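Local atomic coordinates of endo-beta-mannanase (PDB entry 7BOB), a protein that acts as a homotrimeric exo-beta-1,4-mannosidase of glycoside hydrolase family 5, probably releasing mannose units from the ends of beta-mannan chains. Residues G7-A12 with E188-S193; F17-A22 with H147-D152. One frame throughout, in Å; residues are numbered along the deposited sequence.

Interaction 1. Residues G7-A12 with E188-S193; sequences GYFRDA and EALILS
Phe9 and Leu190 mark the closest backbone approach of 7-12 and 188-193, yet their CA atoms are 9.4 Å apart and no hydrogen bond crosses, so side chains alone bridge the gap. Leu190 and Leu192, two residues apart on one extended chain, both point their CB toward 7-12, whereas Ile191 between them packs outward on helix 168-183. The Phe9 ring meets both leucines. Its CE2 lies 3.9 Å from CD1 of Leu190, which reaches the CD2-CE2 side of the ring at an oblique angle, the two side chains sliding past one another in opposite directions. CD2 of Leu192 is more loosely placed, at the ring edge near its plane, 4.4 Å from Phe9 CZ. With CG set anti to the carbonyl carbon (chi1 -77°), Phe9 carries its ring across to the leucines, although its CB does not point directly at them. Ile3, Pro19 and Asn312 also touch the Phe9 side chain. About 120 Å² is buried in total, nearly all of it on Phe9, Leu190 and Leu192. Strand 9-10 pairs with 2-3 as a small antiparallel hairpin, and Phe9 packs it against the starts of several parallel strands, an N-terminal hairpin closing the bottom of a (beta/alpha)8 barrel.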
loop_
_atom_site.group_PDB
_atom_site.type_symbol
_atom_site.label_atom_id
_atom_site.label_comp_id
_atom_site.label_asym_id
_atom_site.label_seq_id
_atom_site.Cartn_x
_atom_site.Cartn_y
_atom_site.Cartn_z
ATOM N N GLY A 7 6.528 -41.067 -8.444
ATOM C CA GLY A 7 6.590 -39.743 -9.034
ATOM C C GLY A 7 7.506 -39.565 -10.229
ATOM O O GLY A 7 7.873 -38.425 -10.539
ATOM N N TYR A 8 7.873 -40.639 -10.931
ATOM C CA TYR A 8 8.839 -40.548 -12.019
ATOM C C TYR A 8 8.177 -40.779 -13.375
ATOM O O TYR A 8 7.165 -41.479 -13.485
ATOM C CB TYR A 8 9.992 -41.541 -11.817
ATOM C CG TYR A 8 10.896 -41.109 -10.687
ATOM C CD1 TYR A 8 10.678 -41.546 -9.377
ATOM C CD2 TYR A 8 11.941 -40.231 -10.921
ATOM C CE1 TYR A 8 11.489 -41.123 -8.337
ATOM C CE2 TYR A 8 12.763 -39.805 -9.885
ATOM C CZ TYR A 8 12.535 -40.248 -8.597
ATOM O OH TYR A 8 13.359 -39.796 -7.584
ATOM N N PHE A 9 8.750 -40.137 -14.397
ATOM C CA PHE A 9 8.337 -40.351 -15.777
ATOM C C PHE A 9 8.589 -41.792 -16.228
ATOM O O PHE A 9 9.620 -42.398 -15.915
ATOM C CB PHE A 9 9.110 -39.408 -16.691
ATOM C CG PHE A 9 8.605 -38.005 -16.673
ATOM C CD1 PHE A 9 9.091 -37.097 -15.748
ATOM C CD2 PHE A 9 7.633 -37.596 -17.574
ATOM C CE1 PHE A 9 8.622 -35.804 -15.735
ATOM C CE2 PHE A 9 7.158 -36.316 -17.565
ATOM C CZ PHE A 9 7.654 -35.410 -16.646
ATOM N N ARG A 10 7.652 -42.323 -17.008
ATOM C CA ARG A 10 7.815 -43.600 -17.686
ATOM C C ARG A 10 7.456 -43.445 -19.158
ATOM O O ARG A 10 6.487 -42.761 -19.495
ATOM C CB ARG A 10 6.947 -44.674 -17.032
ATOM C CG ARG A 10 7.718 -45.514 -16.044
ATOM C CD ARG A 10 6.938 -46.737 -15.585
ATOM N NE ARG A 10 7.295 -47.073 -14.204
ATOM C CZ ARG A 10 8.448 -47.632 -13.830
ATOM N NH1 ARG A 10 9.372 -47.960 -14.734
ATOM N NH2 ARG A 10 8.671 -47.878 -12.549
ATOM N N ASP A 11 8.245 -44.078 -20.035
ATOM C CA ASP A 11 7.965 -44.022 -21.467
ATOM C C ASP A 11 6.927 -45.071 -21.850
ATOM O O ASP A 11 6.519 -45.906 -21.036
ATOM C CB ASP A 11 9.242 -44.200 -22.293
ATOM C CG ASP A 11 9.954 -45.507 -22.013
ATOM O OD1 ASP A 11 9.324 -46.444 -21.479
ATOM O OD2 ASP A 11 11.164 -45.594 -22.315
ATOM N N ALA A 12 6.518 -45.036 -23.126
ATOM C CA ALA A 12 5.434 -45.902 -23.582
ATOM C C ALA A 12 5.711 -47.372 -23.260
ATOM O O ALA A 12 4.773 -48.139 -22.999
ATOM C CB ALA A 12 5.196 -45.693 -25.083
ATOM N N GLU A 188 -4.876 -39.007 -22.498
ATOM C CA GLU A 188 -3.901 -39.608 -21.597
ATOM C C GLU A 188 -2.601 -38.819 -21.513
ATOM O O GLU A 188 -1.632 -39.301 -20.916
ATOM C CB GLU A 188 -3.603 -41.054 -22.025
ATOM C CG GLU A 188 -4.806 -41.978 -21.949
ATOM C CD GLU A 188 -5.616 -41.779 -20.670
ATOM O OE1 GLU A 188 -5.066 -41.995 -19.568
ATOM O OE2 GLU A 188 -6.804 -41.395 -20.766
ATOM N N ALA A 189 -2.547 -37.637 -22.114
ATOM C CA ALA A 189 -1.322 -36.851 -22.096
ATOM C C ALA A 189 -0.920 -36.484 -20.668
ATOM O O ALA A 189 -1.759 -36.354 -19.764
ATOM C CB ALA A 189 -1.498 -35.577 -22.926
ATOM N N LEU A 190 0.388 -36.325 -20.478
ATOM C CA LEU A 190 0.939 -35.712 -19.280
ATOM C C LEU A 190 0.982 -34.199 -19.491
ATOM O O LEU A 190 1.615 -33.711 -20.437
ATOM C CB LEU A 190 2.330 -36.264 -18.978
ATOM C CG LEU A 190 2.407 -37.755 -18.617
ATOM C CD1 LEU A 190 3.779 -38.127 -18.075
ATOM C CD2 LEU A 190 1.318 -38.130 -17.626
ATOM N N ILE A 191 0.274 -33.468 -18.633
ATOM C CA ILE A 191 0.234 -32.009 -18.656
ATOM C C ILE A 191 0.982 -31.482 -17.436
ATOM O O ILE A 191 0.769 -31.950 -16.310
ATOM C CB ILE A 191 -1.213 -31.488 -18.699
ATOM C CG1 ILE A 191 -1.975 -32.178 -19.838
ATOM C CG2 ILE A 191 -1.240 -29.991 -18.907
ATOM C CD1 ILE A 191 -3.450 -31.864 -19.863
ATOM N N LEU A 192 1.886 -30.541 -17.672
ATOM C CA LEU A 192 2.612 -29.865 -16.614
ATOM C C LEU A 192 2.088 -28.441 -16.519
ATOM O O LEU A 192 1.600 -27.879 -17.507
ATOM C CB LEU A 192 4.117 -29.851 -16.881
ATOM C CG LEU A 192 4.765 -31.163 -17.336
ATOM C CD1 LEU A 192 4.923 -31.224 -18.833
ATOM C CD2 LEU A 192 6.115 -31.291 -16.685
ATOM N N SER A 193 2.190 -27.864 -15.317
ATOM C CA SER A 193 1.680 -26.513 -15.105
ATOM C C SER A 193 2.579 -25.461 -15.740
ATOM O O SER A 193 2.079 -24.517 -16.346
ATOM C CB SER A 193 1.531 -26.232 -13.609
ATOM O OG SER A 193 2.774 -25.853 -13.048
#

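Interaction 2. Residues F17-A22 with H147-D152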
loop_
_atom_site.group_PDB
_atom_site.type_symbol
_atom_site.label_atom_id
_atom_site.label_comp_id
_atom_site.label_asym_id
_atom_site.label_seq_id
_atom_site.Cartn_x
_atom_site.Cartn_y
_atom_site.Cartn_z
ATOM N N PHE A 17 12.377 -42.864 -17.198
ATOM C CA PHE A 17 13.411 -41.960 -17.678
ATOM C C PHE A 17 13.373 -40.626 -16.942
ATOM O O PHE A 17 12.346 -40.194 -16.421
ATOM C CB PHE A 17 13.356 -41.772 -19.203
ATOM C CG PHE A 17 12.344 -40.800 -19.672
ATOM C CD1 PHE A 17 12.731 -39.523 -20.054
ATOM C CD2 PHE A 17 11.003 -41.160 -19.762
ATOM C CE1 PHE A 17 11.803 -38.604 -20.502
ATOM C CE2 PHE A 17 10.045 -40.246 -20.219
ATOM C CZ PHE A 17 10.446 -38.968 -20.593
ATOM N N ILE A 18 14.546 -40.016 -16.865
ATOM C CA ILE A 18 14.803 -38.761 -16.183
ATOM C C ILE A 18 14.982 -37.698 -17.261
ATOM O O ILE A 18 16.011 -37.685 -17.952
ATOM C CB ILE A 18 16.040 -38.844 -15.280
ATOM C CG1 ILE A 18 15.996 -40.079 -14.360
ATOM C CG2 ILE A 18 16.170 -37.568 -14.478
ATOM C CD1 ILE A 18 14.858 -40.101 -13.363
ATOM N N PRO A 19 14.014 -36.808 -17.455
ATOM C CA PRO A 19 14.216 -35.713 -18.411
ATOM C C PRO A 19 15.436 -34.901 -18.006
ATOM O O PRO A 19 15.583 -34.516 -16.845
ATOM C CB PRO A 19 12.919 -34.906 -18.302
ATOM C CG PRO A 19 11.894 -35.905 -17.851
ATOM C CD PRO A 19 12.641 -36.841 -16.920
ATOM N N VAL A 20 16.354 -34.710 -18.944
ATOM C CA VAL A 20 17.479 -33.798 -18.755
ATOM C C VAL A 20 17.685 -33.053 -20.067
ATOM O O VAL A 20 17.537 -33.632 -21.150
ATOM C CB VAL A 20 18.772 -34.516 -18.294
ATOM C CG1 VAL A 20 18.576 -35.213 -16.938
ATOM C CG2 VAL A 20 19.263 -35.530 -19.319
ATOM N N GLY A 21 18.012 -31.769 -19.972
ATOM C CA GLY A 21 18.133 -30.948 -21.171
ATOM C C GLY A 21 17.994 -29.475 -20.814
ATOM O O GLY A 21 18.298 -29.067 -19.691
ATOM N N ALA A 22 17.513 -28.701 -21.795
ATOM C CA ALA A 22 17.523 -27.246 -21.726
ATOM C C ALA A 22 16.227 -26.677 -22.274
ATOM O O ALA A 22 15.628 -27.222 -23.209
ATOM C CB ALA A 22 18.679 -26.621 -22.525
ATOM N N HIS A 147 6.134 -39.511 -28.275
ATOM C CA HIS A 147 7.508 -39.038 -28.168
ATOM C C HIS A 147 7.612 -37.716 -27.420
ATOM O O HIS A 147 8.684 -37.104 -27.395
ATOM C CB HIS A 147 8.125 -38.937 -29.557
ATOM C CG HIS A 147 7.964 -40.197 -30.351
ATOM N ND1 HIS A 147 8.470 -41.412 -29.928
ATOM C CD2 HIS A 147 7.298 -40.446 -31.503
ATOM C CE1 HIS A 147 8.153 -42.347 -30.804
ATOM N NE2 HIS A 147 7.447 -41.786 -31.775
ATOM N N LEU A 148 6.527 -37.269 -26.803
ATOM C CA LEU A 148 6.567 -36.048 -26.018
ATOM C C LEU A 148 7.164 -36.323 -24.645
ATOM O O LEU A 148 7.298 -37.468 -24.212
ATOM C CB LEU A 148 5.163 -35.468 -25.861
ATOM C CG LEU A 148 4.507 -35.099 -27.184
ATOM C CD1 LEU A 148 3.134 -34.513 -26.931
ATOM C CD2 LEU A 148 5.401 -34.134 -27.926
ATOM N N CYS A 149 7.557 -35.249 -23.973
ATOM C CA CYS A 149 7.858 -35.311 -22.552
ATOM C C CYS A 149 6.805 -34.496 -21.825
ATOM O O CYS A 149 7.135 -33.494 -21.177
ATOM C CB CYS A 149 9.267 -34.798 -22.262
ATOM S SG CYS A 149 9.801 -34.934 -20.509
ATOM N N GLY A 150 5.537 -34.876 -21.959
ATOM C CA GLY A 150 4.450 -34.093 -21.407
ATOM C C GLY A 150 4.146 -32.856 -22.239
ATOM O O GLY A 150 4.932 -32.413 -23.071
ATOM N N ILE A 151 2.964 -32.295 -22.012
ATOM C CA ILE A 151 2.574 -31.021 -22.606
ATOM C C ILE A 151 2.561 -29.963 -21.505
ATOM O O ILE A 151 1.857 -30.111 -20.500
ATOM C CB ILE A 151 1.214 -31.113 -23.312
ATOM C CG1 ILE A 151 1.309 -32.113 -24.485
ATOM C CG2 ILE A 151 0.747 -29.713 -23.761
ATOM C CD1 ILE A 151 -0.032 -32.565 -25.017
ATOM N N ASP A 152 3.331 -28.895 -21.710
ATOM C CA ASP A 152 3.460 -27.797 -20.756
ATOM C C ASP A 152 2.348 -26.772 -20.996
ATOM O O ASP A 152 2.295 -26.141 -22.060
ATOM C CB ASP A 152 4.840 -27.152 -20.891
ATOM C CG ASP A 152 5.166 -26.220 -19.745
ATOM O OD1 ASP A 152 4.699 -26.494 -18.621
ATOM O OD2 ASP A 152 5.890 -25.221 -19.958
#
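Cys149 directs its sulfur at two side chains of 17-22 at once, the pyrrolidine ring of Pro19 and the phenyl ring of Phe17. All three CB atoms point toward the opposing segment, and the backbones come nearest at Pro19 and Cys149, with 7.6 Å between their CA atoms. The closer partner is the proline: SG of Cys149 is 3.5 Å from Pro19 CG and 3.8 Å from Pro19 CB, so the sulfur rests against the outer carbons of the ring, remote from the ring nitrogen. Phe17 approaches the same sulfur with the far end of its ring, CZ being 4.1 Å from Cys149 SG and CE1 only slightly farther. The sulfur stands 5.2 Å from the Phe17 ring centroid, on a line 74° off the ring normal. This is a sulfur-aromatic contact of oblique geometry. The cysteine torsion explains the reach, since SG lies anti to the backbone N (chi1 -176°) and therefore extends away from that nitrogen into the gap.

Strands 20-23 and 151-154 are not neighbours in the parallel sheet: 56-62 and 94-101 lie between them. Thr56 and Arg94, from those intervening strands, both touch Cys149. The contact therefore spans the interior near the strand starts, while Val20, next to Pro19, packs outward on helix 352-364.

No hydrogen bond joins the two segments. Some 107 Å² is buried, and the thiol probably acts here as a polarisable, largely apolar group. Dispersion with the proline carbons and the phenyl ring should dominate, which implies a contact held mainly by shape and burial.

Both contacts are buried, with centres 9 Å apart, although Phe17 of interaction 2 keeps partial exposure. Interaction 1 ties the N-terminal hairpin to strand 191-192; interaction 2 joins the segments leading into two non-adjacent barrel strands, 20-23 and 151-154. They share a framework: 191-192 and 151-154 are parallel neighbours, with a probable hydrogen bond from Leu192 N to Ile151 O of 2.9 Å, while on the other side Phe9 bonds to Phe17 through the backbone and touches Pro19. Neither contact is polar across its segments. Interaction 1 relies on leucine methyls against a phenyl ring, interaction 2 on a single sulfur between proline and phenylalanine, and together they contribute to the packing at the end of the barrel where the strands begin.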